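Local atomic coordinates of kojibiose phosphorylase (Gut metagenome, PDB entry 6W0P), a protein that belongs to glycoside hydrolase family 65, combining a beta-rich N-terminal domain, a helical barrel of the (alpha/alpha)6 type as catalytic domain and a small beta C-terminal domain. Residues G682-I685 / L690-T693; A426-M431 / F595-E600; L713-V718 / I724-T729; Y612-T617 / S626-I631. All coordinates share one frame; numbering follows the deposited sequence. Where two conformers were deposited one is given.

Interactions 1 and 3 are beta hairpins of the C-terminal domain. Interactions 2 and 4 lie in the helical catalytic domain. Interactions 1 and 4 are buried; 2 and 3 are partly buried. The hairpins are held by direct backbone hydrogen bonds and have one apolar, buried face. The helical contacts have no direct hydrogen bond across their segments; each uses a few side chains and one bridging water. Interaction 1 touches both the helical part, where Met684 packs on Met598 and Glu599 of interaction 2, and the second hairpin, interaction 3, through Leu690 and Leu692. Interactions 2 and 4 touch through Phe595, Met598, Ile627 and Ile630. Interactions 3 and 4 are farthest apart, about 30 Å between centres.

Interaction 1: residues G682-I685 / L690-T693; sequences GLMI and LNLT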
loop_
_atom_site.group_PDB
_atom_site.type_symbol
_atom_site.label_atom_id
_atom_site.label_comp_id
_atom_site.label_asym_id
_atom_site.label_seq_id
_atom_site.Cartn_x
_atom_site.Cartn_y
_atom_site.Cartn_z
ATOM N N GLY A 682 -2.987 -18.199 38.505
ATOM C CA GLY A 682 -1.887 -17.282 38.873
ATOM C C GLY A 682 -0.516 -17.927 38.735
ATOM O O GLY A 682 0.402 -17.524 39.435
ATOM N N LEU A 683 -0.345 -18.877 37.821
ATOM C CA LEU A 683 0.973 -19.520 37.610
ATOM C C LEU A 683 2.030 -18.468 37.225
ATOM O O LEU A 683 1.761 -17.589 36.388
ATOM C CB LEU A 683 0.845 -20.599 36.534
ATOM C CG LEU A 683 2.180 -21.174 36.065
ATOM C CD1 LEU A 683 2.819 -22.002 37.150
ATOM C CD2 LEU A 683 1.984 -21.995 34.804
ATOM N N MET A 684 3.195 -18.556 37.854
ATOM C CA MET A 684 4.374 -17.705 37.569
ATOM C C MET A 684 5.614 -18.394 38.149
ATOM O O MET A 684 5.559 -18.895 39.309
ATOM C CB MET A 684 4.157 -16.315 38.185
ATOM C CG MET A 684 5.284 -15.327 37.976
ATOM S SD MET A 684 4.985 -13.704 38.800
ATOM C CE MET A 684 5.078 -14.123 40.539
ATOM N N ILE A 685 6.691 -18.450 37.370
ATOM C CA ILE A 685 8.038 -18.876 37.853
ATOM C C ILE A 685 8.820 -17.617 38.243
ATOM O O ILE A 685 9.071 -16.790 37.376
ATOM C CB ILE A 685 8.797 -19.693 36.792
ATOM C CG1 ILE A 685 7.938 -20.798 36.178
ATOM C CG2 ILE A 685 10.114 -20.225 37.354
ATOM C CD1 ILE A 685 7.456 -21.838 37.158
ATOM N N LEU A 690 8.229 -22.171 41.449
ATOM C CA LEU A 690 6.843 -22.106 40.937
ATOM C C LEU A 690 5.954 -21.416 41.976
ATOM O O LEU A 690 5.937 -21.871 43.140
ATOM C CB LEU A 690 6.356 -23.525 40.622
ATOM C CG LEU A 690 4.994 -23.612 39.942
ATOM C CD1 LEU A 690 5.057 -24.553 38.755
ATOM C CD2 LEU A 690 3.933 -24.069 40.918
ATOM N N ASN A 691 5.222 -20.397 41.527
ATOM C CA ASN A 691 4.211 -19.641 42.294
ATOM C C ASN A 691 2.815 -19.939 41.736
ATOM O O ASN A 691 2.658 -20.042 40.501
ATOM C CB ASN A 691 4.451 -18.128 42.240
ATOM C CG ASN A 691 5.641 -17.639 43.047
ATOM O OD1 ASN A 691 5.463 -16.833 43.947
ATOM N ND2 ASN A 691 6.842 -18.105 42.731
ATOM N N LEU A 692 1.832 -20.026 42.634
ATOM C CA LEU A 692 0.379 -20.081 42.326
ATOM C C LEU A 692 -0.334 -19.064 43.217
ATOM O O LEU A 692 0.123 -18.890 44.362
ATOM C CB LEU A 692 -0.154 -21.489 42.610
ATOM C CG LEU A 692 0.449 -22.614 41.769
ATOM C CD1 LEU A 692 -0.052 -23.972 42.259
ATOM C CD2 LEU A 692 0.106 -22.425 40.308
ATOM N N THR A 693 -1.358 -18.390 42.677
ATOM C CA THR A 693 -2.303 -17.504 43.406
ATOM C C THR A 693 -3.702 -17.776 42.885
ATOM O O THR A 693 -4.257 -16.972 42.144
ATOM C CB THR A 693 -1.977 -16.017 43.221
ATOM O OG1 THR A 693 -0.598 -15.853 43.516
ATOM C CG2 THR A 693 -2.799 -15.115 44.118
#
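Gly682 meets the far end of segment 690-693, with its O 3.9 Å from Leu692 CA. It is the first residue to leave helical geometry after helix 666-680, and it has a positive phi (61°) where the chain leaves the helix for the hairpin. Leu683 follows. Its CA-H approaches Asn691 O, with CA and O 3.4 Å apart. The start of its side chain points away from segment 690-693, but CG is anti to the backbone N (chi1 170°), and this brings the methyl end back. CD1 then lies 3.8 Å from Leu690 CD1, the two leucines crossing at about a right angle. Leu692 CD2 touches the same Leu683 methyl from further along.

Met684 pairs with Asn691 as an antiparallel hydrogen-bonded pair. Met684 N gives a bond of 3.1 Å to Asn691 O. The return bond, from Asn691 N to Met684 O, is shorter at 2.7 Å. On this partly exposed face Met684 CE stays 4.4 Å from Asn691 CG, a loose contact; the Met684 side chain also lies against Met598 and Glu599. Ile685 then pairs with Leu690 in a non-hydrogen-bonded pair on the buried face, where its CD1 lies 3.8 Å from Leu690 CA.

The result is a tight antiparallel hairpin at the edge of a mixed four-stranded sheet. Strand 733-737 runs parallel to 689-692 on its other side, with Ile735 touching Leu690 and Leu692. Helix 666-680 packs on Leu683 through Val677 and Tyr678, and strand 702-709 closes the apolar face with Ile707 and Phe709.

Interaction 2: residues A426-M431 / F595-E600; sequences AIYHYM and FLYMEE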
loop_
_atom_site.group_PDB
_atom_site.type_symbol
_atom_site.label_atom_id
_atom_site.label_comp_id
_atom_site.label_asym_id
_atom_site.label_seq_id
_atom_site.Cartn_x
_atom_site.Cartn_y
_atom_site.Cartn_z
ATOM N N ALA A 426 11.048 -16.601 23.457
ATOM C CA ALA A 426 10.865 -18.068 23.432
ATOM C C ALA A 426 12.140 -18.755 23.938
ATOM O O ALA A 426 12.013 -19.633 24.802
ATOM C CB ALA A 426 10.485 -18.552 22.048
ATOM N N ILE A 427 13.326 -18.360 23.448
ATOM C CA ILE A 427 14.612 -18.969 23.895
ATOM C C ILE A 427 14.712 -18.803 25.412
ATOM O O ILE A 427 14.914 -19.833 26.108
ATOM C CB ILE A 427 15.809 -18.363 23.149
ATOM C CG1 ILE A 427 15.856 -18.815 21.689
ATOM C CG2 ILE A 427 17.115 -18.666 23.865
ATOM C CD1 ILE A 427 16.685 -17.899 20.804
ATOM N N TYR A 428 14.545 -17.569 25.895
ATOM C CA TYR A 428 14.544 -17.178 27.326
ATOM C C TYR A 428 13.503 -17.980 28.125
ATOM O O TYR A 428 13.831 -18.536 29.183
ATOM C CB TYR A 428 14.293 -15.678 27.436
ATOM C CG TYR A 428 13.933 -15.188 28.811
ATOM C CD1 TYR A 428 14.894 -15.012 29.797
ATOM C CD2 TYR A 428 12.620 -14.870 29.124
ATOM C CE1 TYR A 428 14.555 -14.559 31.065
ATOM C CE2 TYR A 428 12.270 -14.400 30.380
ATOM C CZ TYR A 428 13.238 -14.249 31.354
ATOM O OH TYR A 428 12.844 -13.773 32.577
ATOM N N HIS A 429 12.264 -18.055 27.646
ATOM C CA HIS A 429 11.162 -18.769 28.337
ATOM C C HIS A 429 11.508 -20.262 28.419
ATOM O O HIS A 429 11.342 -20.873 29.489
ATOM C CB HIS A 429 9.821 -18.468 27.647
ATOM C CG HIS A 429 8.632 -18.642 28.528
ATOM N ND1 HIS A 429 7.345 -18.457 28.064
ATOM C CD2 HIS A 429 8.529 -19.046 29.807
ATOM C CE1 HIS A 429 6.499 -18.704 29.051
ATOM N NE2 HIS A 429 7.198 -19.078 30.133
ATOM N N TYR A 430 12.036 -20.809 27.330
ATOM C CA TYR A 430 12.424 -22.230 27.213
ATOM C C TYR A 430 13.507 -22.564 28.253
ATOM O O TYR A 430 13.409 -23.604 28.958
ATOM C CB TYR A 430 12.945 -22.515 25.807
ATOM C CG TYR A 430 13.416 -23.932 25.650
ATOM C CD1 TYR A 430 12.505 -24.966 25.730
ATOM C CD2 TYR A 430 14.756 -24.246 25.469
ATOM C CE1 TYR A 430 12.901 -26.287 25.614
ATOM C CE2 TYR A 430 15.167 -25.563 25.340
ATOM C CZ TYR A 430 14.235 -26.587 25.430
ATOM O OH TYR A 430 14.581 -27.896 25.327
ATOM N N MET A 431 14.538 -21.717 28.315
ATOM C CA MET A 431 15.679 -21.897 29.241
ATOM C C MET A 431 15.154 -21.719 30.672
ATOM O O MET A 431 15.637 -22.429 31.567
ATOM C CB MET A 431 16.807 -20.901 28.938
ATOM C CG MET A 431 17.455 -21.151 27.581
ATOM S SD MET A 431 18.289 -22.778 27.472
ATOM C CE MET A 431 19.575 -22.527 28.697
ATOM N N PHE A 595 2.828 -8.317 30.800
ATOM C CA PHE A 595 2.439 -9.747 30.939
ATOM C C PHE A 595 3.677 -10.650 30.821
ATOM O O PHE A 595 3.836 -11.544 31.671
ATOM C CB PHE A 595 1.430 -10.143 29.867
ATOM C CG PHE A 595 1.236 -11.626 29.713
ATOM C CD1 PHE A 595 0.558 -12.354 30.678
ATOM C CD2 PHE A 595 1.645 -12.278 28.562
ATOM C CE1 PHE A 595 0.354 -13.714 30.530
ATOM C CE2 PHE A 595 1.437 -13.644 28.409
ATOM C CZ PHE A 595 0.810 -14.359 29.400
ATOM N N LEU A 596 4.525 -10.431 29.802
ATOM C CA LEU A 596 5.643 -11.369 29.475
ATOM C C LEU A 596 6.673 -11.352 30.610
ATOM O O LEU A 596 7.512 -12.292 30.695
ATOM C CB LEU A 596 6.287 -11.015 28.132
ATOM C CG LEU A 596 5.408 -11.163 26.885
ATOM C CD1 LEU A 596 6.153 -10.645 25.661
ATOM C CD2 LEU A 596 4.965 -12.613 26.661
ATOM N N TYR A 597 6.617 -10.310 31.432
ATOM C CA TYR A 597 7.551 -10.032 32.551
ATOM C C TYR A 597 6.768 -9.630 33.805
ATOM O O TYR A 597 7.255 -8.763 34.587
ATOM C CB TYR A 597 8.554 -8.972 32.100
ATOM C CG TYR A 597 9.586 -9.490 31.137
ATOM C CD1 TYR A 597 10.646 -10.283 31.552
ATOM C CD2 TYR A 597 9.497 -9.166 29.800
ATOM C CE1 TYR A 597 11.589 -10.754 30.647
ATOM C CE2 TYR A 597 10.429 -9.617 28.886
ATOM C CZ TYR A 597 11.476 -10.412 29.306
ATOM O OH TYR A 597 12.354 -10.812 28.347
ATOM N N MET A 598 5.615 -10.264 34.028
ATOM C CA MET A 598 4.682 -9.961 35.155
ATOM C C MET A 598 5.437 -10.026 36.495
ATOM O O MET A 598 5.094 -9.250 37.409
ATOM C CB MET A 598 3.499 -10.940 35.178
ATOM C CG MET A 598 3.896 -12.409 35.343
ATOM S SD MET A 598 2.497 -13.562 35.484
ATOM C CE MET A 598 1.520 -13.108 34.048
ATOM N N GLU A 599 6.447 -10.901 36.602
ATOM C CA GLU A 599 7.207 -11.121 37.870
ATOM C C GLU A 599 7.971 -9.855 38.294
ATOM O O GLU A 599 8.242 -9.735 39.481
ATOM C CB GLU A 599 8.124 -12.352 37.791
ATOM C CG GLU A 599 9.421 -12.175 36.996
ATOM C CD GLU A 599 9.321 -12.527 35.522
ATOM O OE1 GLU A 599 8.158 -12.700 35.017
ATOM O OE2 GLU A 599 10.389 -12.609 34.861
ATOM N N GLU A 600 8.294 -8.923 37.394
ATOM C CA GLU A 600 9.126 -7.724 37.696
ATOM C C GLU A 600 8.263 -6.506 38.044
ATOM O O GLU A 600 8.843 -5.470 38.445
ATOM C CB GLU A 600 9.998 -7.372 36.494
ATOM C CG GLU A 600 11.173 -8.310 36.337
ATOM C CD GLU A 600 11.735 -8.379 34.935
ATOM O OE1 GLU A 600 11.550 -7.399 34.168
ATOM O OE2 GLU A 600 12.349 -9.418 34.620
HETATM O O HOH W 1 9.849 -13.386 32.480
#
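Tyr428 and Tyr597 make the close part of this contact. Tyr428 CE2 lies 3.7 Å from Tyr597 CE1, and Tyr597 OH sits over one face of the Tyr428 ring. The rings meet obliquely, with planes at 36° and centroids 5.7 Å apart. Tyr428 reaches across because its CG is anti to the backbone N (chi1 166°), which extends the ring from its helix. Tyr597 is further enclosed by Tyr425, edge-to-face, and by a cation-pi contact with Lys495. Tyr499 meets the Tyr428 ring edge-to-face.

Helix 418-434 and helix 590-596 belong to the helical barrel of the family 65 catalytic domain. Here one helix side meets the loop and 3-10 turn that follow the other.

The looser side is polar and hydrated. Water 1 lies at the edge of the Tyr428 ring, in its plane, and accepts from Tyr428 OH at 3.0 Å. It donates to Leu596 O at 3.1 Å and to Glu599 OE2 at 2.6 Å. The Glu599 carboxylate is nearly coplanar with the ring (13°) and approaches it from the opposite direction. Tyr428 OH and Glu599 OE2 remain 3.5 Å apart, joined through the water.

Interaction 3: residues L713-V718 / I724-T729; sequences LLTVKV and IITKKT
Thr715 O receives three approaches from the facing strand and its water. Thr726 N donates to it at 2.8 Å. Water 3 also donates to it, at 3.1 Å, and is 2.6 Å from Thr726 OG1. The CA-H of Ile725 points at it too, with CA 3.2 Å from Thr715 O. In return Thr715 N donates to Thr726 O. The next hydrogen-bonded pair is Lys717 with Ile724, joined by two backbone bonds.

Side chains alternate between two faces. Thr715, Lys717, Ile724 and Thr726 share the partly exposed one. There Thr726 OG1 stands between its backbone N and carbonyl carbon (chi1 41°), 3.4 Å from Thr715 CB. Thr715 OG1 is hydrogen-bonded to Lys706 NZ. On the buried face Val716 CG2 lies 4.3 Å from Ile725 CG1. Leu714 runs alongside the aliphatic chain of Lys727, both pointing the same way.

Lys727 NZ hydrogen-bonds to Thr729 OG1, Asn731 O and Ile745 O, and weakly to Thr729 O. This antiparallel hairpin supplies two inner strands of a five-stranded sheet, between strands 702-709 and 747-751. Its chemistry is divided: an apolar layer turned to strands 733-737 and 740-744, a mixed face of threonines, Lys717 and Ile724 with a water at the threonine pair, and a buried lysine whose charge is probably eased by several oxygens.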
loop_
_atom_site.group_PDB
_atom_site.type_symbol
_atom_site.label_atom_id
_atom_site.label_comp_id
_atom_site.label_asym_id
_atom_site.label_seq_id
_atom_site.Cartn_x
_atom_site.Cartn_y
_atom_site.Cartn_z
ATOM N N LEU A 713 5.019 -33.830 37.525
ATOM C CA LEU A 713 3.657 -33.722 36.978
ATOM C C LEU A 713 2.723 -33.268 38.093
ATOM O O LEU A 713 2.398 -34.099 38.959
ATOM C CB LEU A 713 3.218 -35.064 36.392
ATOM C CG LEU A 713 1.798 -35.077 35.813
ATOM C CD1 LEU A 713 1.570 -33.869 34.903
ATOM C CD2 LEU A 713 1.534 -36.381 35.058
ATOM N N LEU A 714 2.325 -32.000 38.066
ATOM C CA LEU A 714 1.519 -31.353 39.140
ATOM C C LEU A 714 0.039 -31.325 38.764
ATOM O O LEU A 714 -0.273 -30.886 37.637
ATOM C CB LEU A 714 2.003 -29.920 39.344
ATOM C CG LEU A 714 3.468 -29.772 39.695
ATOM C CD1 LEU A 714 3.892 -28.331 39.523
ATOM C CD2 LEU A 714 3.735 -30.259 41.113
ATOM N N THR A 715 -0.817 -31.705 39.712
ATOM C CA THR A 715 -2.290 -31.544 39.672
ATOM C C THR A 715 -2.708 -30.498 40.707
ATOM O O THR A 715 -2.416 -30.677 41.900
ATOM C CB THR A 715 -3.019 -32.868 39.920
ATOM O OG1 THR A 715 -2.586 -33.840 38.966
ATOM C CG2 THR A 715 -4.519 -32.724 39.834
ATOM N N VAL A 716 -3.390 -29.462 40.227
ATOM C CA VAL A 716 -3.857 -28.300 41.005
ATOM C C VAL A 716 -5.363 -28.258 40.850
ATOM O O VAL A 716 -5.812 -27.975 39.748
ATOM C CB VAL A 716 -3.204 -26.989 40.540
ATOM C CG1 VAL A 716 -3.708 -25.823 41.366
ATOM C CG2 VAL A 716 -1.682 -27.052 40.560
ATOM N N LYS A 717 -6.084 -28.522 41.944
ATOM C CA LYS A 717 -7.554 -28.401 42.049
ATOM C C LYS A 717 -7.889 -27.182 42.912
ATOM O O LYS A 717 -7.390 -27.112 44.039
ATOM C CB LYS A 717 -8.156 -29.680 42.647
ATOM C CG LYS A 717 -9.678 -29.689 42.696
ATOM C CD LYS A 717 -10.249 -30.988 43.183
ATOM C CE LYS A 717 -11.736 -30.858 43.436
ATOM N NZ LYS A 717 -12.391 -32.172 43.641
ATOM N N VAL A 718 -8.742 -26.297 42.402
ATOM C CA VAL A 718 -9.195 -25.054 43.090
ATOM C C VAL A 718 -10.721 -25.096 43.236
ATOM O O VAL A 718 -11.396 -25.156 42.208
ATOM C CB VAL A 718 -8.726 -23.815 42.318
ATOM C CG1 VAL A 718 -9.042 -22.529 43.068
ATOM C CG2 VAL A 718 -7.247 -23.913 41.995
ATOM N N ILE A 724 -5.875 -27.712 46.445
ATOM C CA ILE A 724 -5.250 -29.042 46.645
ATOM C C ILE A 724 -4.278 -29.223 45.480
ATOM O O ILE A 724 -4.712 -29.098 44.302
ATOM C CB ILE A 724 -6.345 -30.138 46.734
ATOM C CG1 ILE A 724 -7.313 -29.849 47.882
ATOM C CG2 ILE A 724 -5.766 -31.548 46.841
ATOM C CD1 ILE A 724 -8.685 -30.480 47.686
ATOM N N ILE A 725 -3.015 -29.471 45.807
ATOM C CA ILE A 725 -1.877 -29.637 44.865
ATOM C C ILE A 725 -1.290 -31.014 45.153
ATOM O O ILE A 725 -1.005 -31.281 46.362
ATOM C CB ILE A 725 -0.831 -28.522 45.053
ATOM C CG1 ILE A 725 -1.428 -27.123 44.853
ATOM C CG2 ILE A 725 0.372 -28.754 44.161
ATOM C CD1 ILE A 725 -0.646 -26.027 45.532
ATOM N N THR A 726 -1.145 -31.850 44.118
ATOM C CA THR A 726 -0.644 -33.237 44.247
ATOM C C THR A 726 0.445 -33.503 43.201
ATOM O O THR A 726 0.422 -32.890 42.108
ATOM C CB THR A 726 -1.788 -34.265 44.181
ATOM O OG1 THR A 726 -2.743 -33.907 43.172
ATOM C CG2 THR A 726 -2.535 -34.399 45.488
ATOM N N LYS A 727 1.343 -34.428 43.532
ATOM C CA LYS A 727 2.296 -35.067 42.594
ATOM C C LYS A 727 2.667 -36.463 43.119
ATOM O O LYS A 727 2.435 -36.742 44.301
ATOM C CB LYS A 727 3.520 -34.163 42.381
ATOM C CG LYS A 727 4.583 -34.170 43.463
ATOM C CD LYS A 727 5.674 -33.150 43.267
ATOM C CE LYS A 727 6.609 -33.104 44.459
ATOM N NZ LYS A 727 7.276 -34.401 44.717
ATOM N N LYS A 728 3.283 -37.279 42.257
ATOM C CA LYS A 728 3.676 -38.687 42.552
ATOM C C LYS A 728 5.195 -38.795 42.737
ATOM O O LYS A 728 5.653 -39.853 43.170
ATOM C CB LYS A 728 3.218 -39.599 41.406
ATOM C CG LYS A 728 1.734 -39.523 41.079
ATOM C CD LYS A 728 0.849 -40.022 42.192
ATOM C CE LYS A 728 0.095 -41.274 41.806
ATOM N NZ LYS A 728 -0.990 -40.944 40.856
ATOM N N THR A 729 5.960 -37.784 42.343
ATOM C CA THR A 729 7.427 -37.786 42.505
ATOM C C THR A 729 7.723 -37.803 44.005
ATOM O O THR A 729 6.871 -37.355 44.794
ATOM C CB THR A 729 8.090 -36.609 41.781
ATOM O OG1 THR A 729 7.368 -35.426 42.114
ATOM C CG2 THR A 729 8.156 -36.811 40.281
HETATM O O HOH W 2 3.769 -36.339 39.612
HETATM O O HOH W 3 -4.639 -32.123 43.501
#

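Interaction 4: residues Y612-T617 / S626-I631; sequences YYEPRT and SIHSII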
loop_
_atom_site.group_PDB
_atom_site.type_symbol
_atom_site.label_atom_id
_atom_site.label_comp_id
_atom_site.label_asym_id
_atom_site.label_seq_id
_atom_site.Cartn_x
_atom_site.Cartn_y
_atom_site.Cartn_z
ATOM N N TYR A 612 -4.979 2.776 32.751
ATOM C CA TYR A 612 -4.815 3.716 31.611
ATOM C C TYR A 612 -5.146 3.015 30.272
ATOM O O TYR A 612 -5.875 3.612 29.482
ATOM C CB TYR A 612 -3.426 4.352 31.576
ATOM C CG TYR A 612 -3.342 5.429 30.528
ATOM C CD1 TYR A 612 -3.699 6.736 30.803
ATOM C CD2 TYR A 612 -2.991 5.107 29.223
ATOM C CE1 TYR A 612 -3.661 7.709 29.814
ATOM C CE2 TYR A 612 -2.922 6.066 28.235
ATOM C CZ TYR A 612 -3.245 7.374 28.532
ATOM O OH TYR A 612 -3.226 8.284 27.521
ATOM N N TYR A 613 -4.652 1.799 30.024
ATOM C CA TYR A 613 -4.665 1.155 28.682
ATOM C C TYR A 613 -5.881 0.255 28.440
ATOM O O TYR A 613 -6.353 0.266 27.291
ATOM C CB TYR A 613 -3.342 0.440 28.438
ATOM C CG TYR A 613 -2.208 1.402 28.189
ATOM C CD1 TYR A 613 -2.181 2.213 27.069
ATOM C CD2 TYR A 613 -1.167 1.519 29.088
ATOM C CE1 TYR A 613 -1.148 3.110 26.853
ATOM C CE2 TYR A 613 -0.121 2.396 28.875
ATOM C CZ TYR A 613 -0.117 3.205 27.762
ATOM O OH TYR A 613 0.920 4.068 27.590
ATOM N N GLU A 614 -6.364 -0.502 29.430
ATOM C CA GLU A 614 -7.541 -1.389 29.238
ATOM C C GLU A 614 -8.715 -0.591 28.651
ATOM O O GLU A 614 -9.288 -1.037 27.668
ATOM C CB GLU A 614 -7.919 -2.118 30.534
ATOM C CG GLU A 614 -9.071 -3.108 30.386
ATOM C CD GLU A 614 -10.457 -2.537 30.102
ATOM O OE1 GLU A 614 -10.863 -1.637 30.832
ATOM O OE2 GLU A 614 -11.117 -2.987 29.085
ATOM N N PRO A 615 -9.151 0.576 29.198
ATOM C CA PRO A 615 -10.316 1.289 28.642
ATOM C C PRO A 615 -10.118 2.006 27.286
ATOM O O PRO A 615 -11.108 2.400 26.667
ATOM C CB PRO A 615 -10.696 2.319 29.722
ATOM C CG PRO A 615 -9.445 2.492 30.569
ATOM C CD PRO A 615 -8.650 1.199 30.436
ATOM N N ARG A 616 -8.866 2.133 26.826
ATOM C CA ARG A 616 -8.534 2.592 25.454
ATOM C C ARG A 616 -8.407 1.415 24.477
ATOM O O ARG A 616 -8.144 1.685 23.288
ATOM C CB ARG A 616 -7.234 3.391 25.490
ATOM C CG ARG A 616 -7.334 4.637 26.355
ATOM C CD ARG A 616 -6.088 5.489 26.326
ATOM N NE ARG A 616 -6.385 6.853 26.737
ATOM C CZ ARG A 616 -6.565 7.235 28.003
ATOM N NH1 ARG A 616 -6.499 6.351 28.988
ATOM N NH2 ARG A 616 -6.814 8.504 28.279
ATOM N N THR A 617 -8.569 0.167 24.923
ATOM C CA THR A 617 -8.269 -1.037 24.102
ATOM C C THR A 617 -9.576 -1.617 23.532
ATOM O O THR A 617 -10.494 -1.953 24.295
ATOM C CB THR A 617 -7.473 -2.073 24.883
ATOM O OG1 THR A 617 -6.310 -1.421 25.381
ATOM C CG2 THR A 617 -7.101 -3.251 24.013
ATOM N N SER A 626 -7.685 -12.406 26.883
ATOM C CA SER A 626 -6.965 -13.318 27.810
ATOM C C SER A 626 -5.861 -12.560 28.575
ATOM O O SER A 626 -5.637 -12.861 29.757
ATOM C CB SER A 626 -6.430 -14.550 27.073
ATOM O OG SER A 626 -5.398 -14.219 26.146
ATOM N N ILE A 627 -5.148 -11.650 27.921
ATOM C CA ILE A 627 -4.028 -10.901 28.548
ATOM C C ILE A 627 -4.619 -9.991 29.625
ATOM O O ILE A 627 -4.094 -9.958 30.739
ATOM C CB ILE A 627 -3.255 -10.099 27.499
ATOM C CG1 ILE A 627 -2.629 -11.019 26.452
ATOM C CG2 ILE A 627 -2.219 -9.225 28.168
ATOM C CD1 ILE A 627 -1.751 -12.057 27.060
ATOM N N HIS A 628 -5.691 -9.292 29.285
ATOM C CA HIS A 628 -6.392 -8.370 30.211
ATOM C C HIS A 628 -6.997 -9.184 31.375
ATOM O O HIS A 628 -6.917 -8.705 32.541
ATOM C CB HIS A 628 -7.394 -7.496 29.417
ATOM C CG HIS A 628 -6.753 -6.486 28.515
ATOM N ND1 HIS A 628 -6.441 -6.742 27.192
ATOM C CD2 HIS A 628 -6.357 -5.219 28.750
ATOM C CE1 HIS A 628 -5.883 -5.682 26.657
ATOM N NE2 HIS A 628 -5.819 -4.732 27.598
ATOM N N SER A 629 -7.593 -10.359 31.095
ATOM C CA SER A 629 -8.154 -11.243 32.153
ATOM C C SER A 629 -7.028 -11.622 33.117
ATOM O O SER A 629 -7.249 -11.551 34.340
ATOM C CB SER A 629 -8.820 -12.495 31.644
ATOM O OG SER A 629 -9.303 -13.247 32.763
ATOM N N ILE A 630 -5.859 -11.988 32.578
ATOM C CA ILE A 630 -4.725 -12.509 33.394
ATOM C C ILE A 630 -4.218 -11.386 34.275
ATOM O O ILE A 630 -4.014 -11.641 35.457
ATOM C CB ILE A 630 -3.606 -13.112 32.532
ATOM C CG1 ILE A 630 -4.075 -14.441 31.924
ATOM C CG2 ILE A 630 -2.333 -13.266 33.350
ATOM C CD1 ILE A 630 -3.458 -14.768 30.598
ATOM N N ILE A 631 -4.024 -10.199 33.703
ATOM C CA ILE A 631 -3.519 -9.024 34.465
ATOM C C ILE A 631 -4.591 -8.626 35.490
ATOM O O ILE A 631 -4.210 -8.364 36.622
ATOM C CB ILE A 631 -3.097 -7.878 33.534
ATOM C CG1 ILE A 631 -1.855 -8.271 32.735
ATOM C CG2 ILE A 631 -2.878 -6.584 34.314
ATOM C CD1 ILE A 631 -1.526 -7.298 31.594
HETATM O O HOH W 4 -4.184 -2.675 26.399
#
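Glu614 and Thr617 both approach the His628 ring obliquely from the same side of its plane, one near CD2 and the other near CE1. Glu614 CG lies 3.8 Å from CD2 of His628, and Thr617 CG2 lies 3.8 Å from CE1 of the same ring. At the edge of the ring, in its plane, sits water 4, which is 2.9 Å from His628 NE2. His619 meets the ring edge-to-face and is bonded to Glu614 OE2.

Flat groups also lie over one another within segment 612-617. The guanidinium of Arg616 lies over the Tyr612 ring, with NH1 3.2 Å above the ring plane near its centre. NH1 also donates to Tyr612 O at 2.9 Å, almost in the guanidinium plane, which fixes its rotation.

Water 4 joins the two segments. It donates to Thr617 OG1 at 2.7 Å, and that hydroxyl donates to Tyr613 O. Thr617 OG1 is anti to its carbonyl carbon (chi1 -55°), while CG2 is turned toward the histidine. His628 ND1 is held by Ser624 O, one turn back in its helix, so both ring nitrogens have partners.

Arg616 continues outward to Asp583 by a salt bridge and to Gln463 of the second subunit. The contact joins the chain at Glu614 and Thr617, beyond the body of helix 603-613, to helix 624-634. Both elements belong to the helical catalytic domain of family 65, an (alpha/alpha)6 barrel.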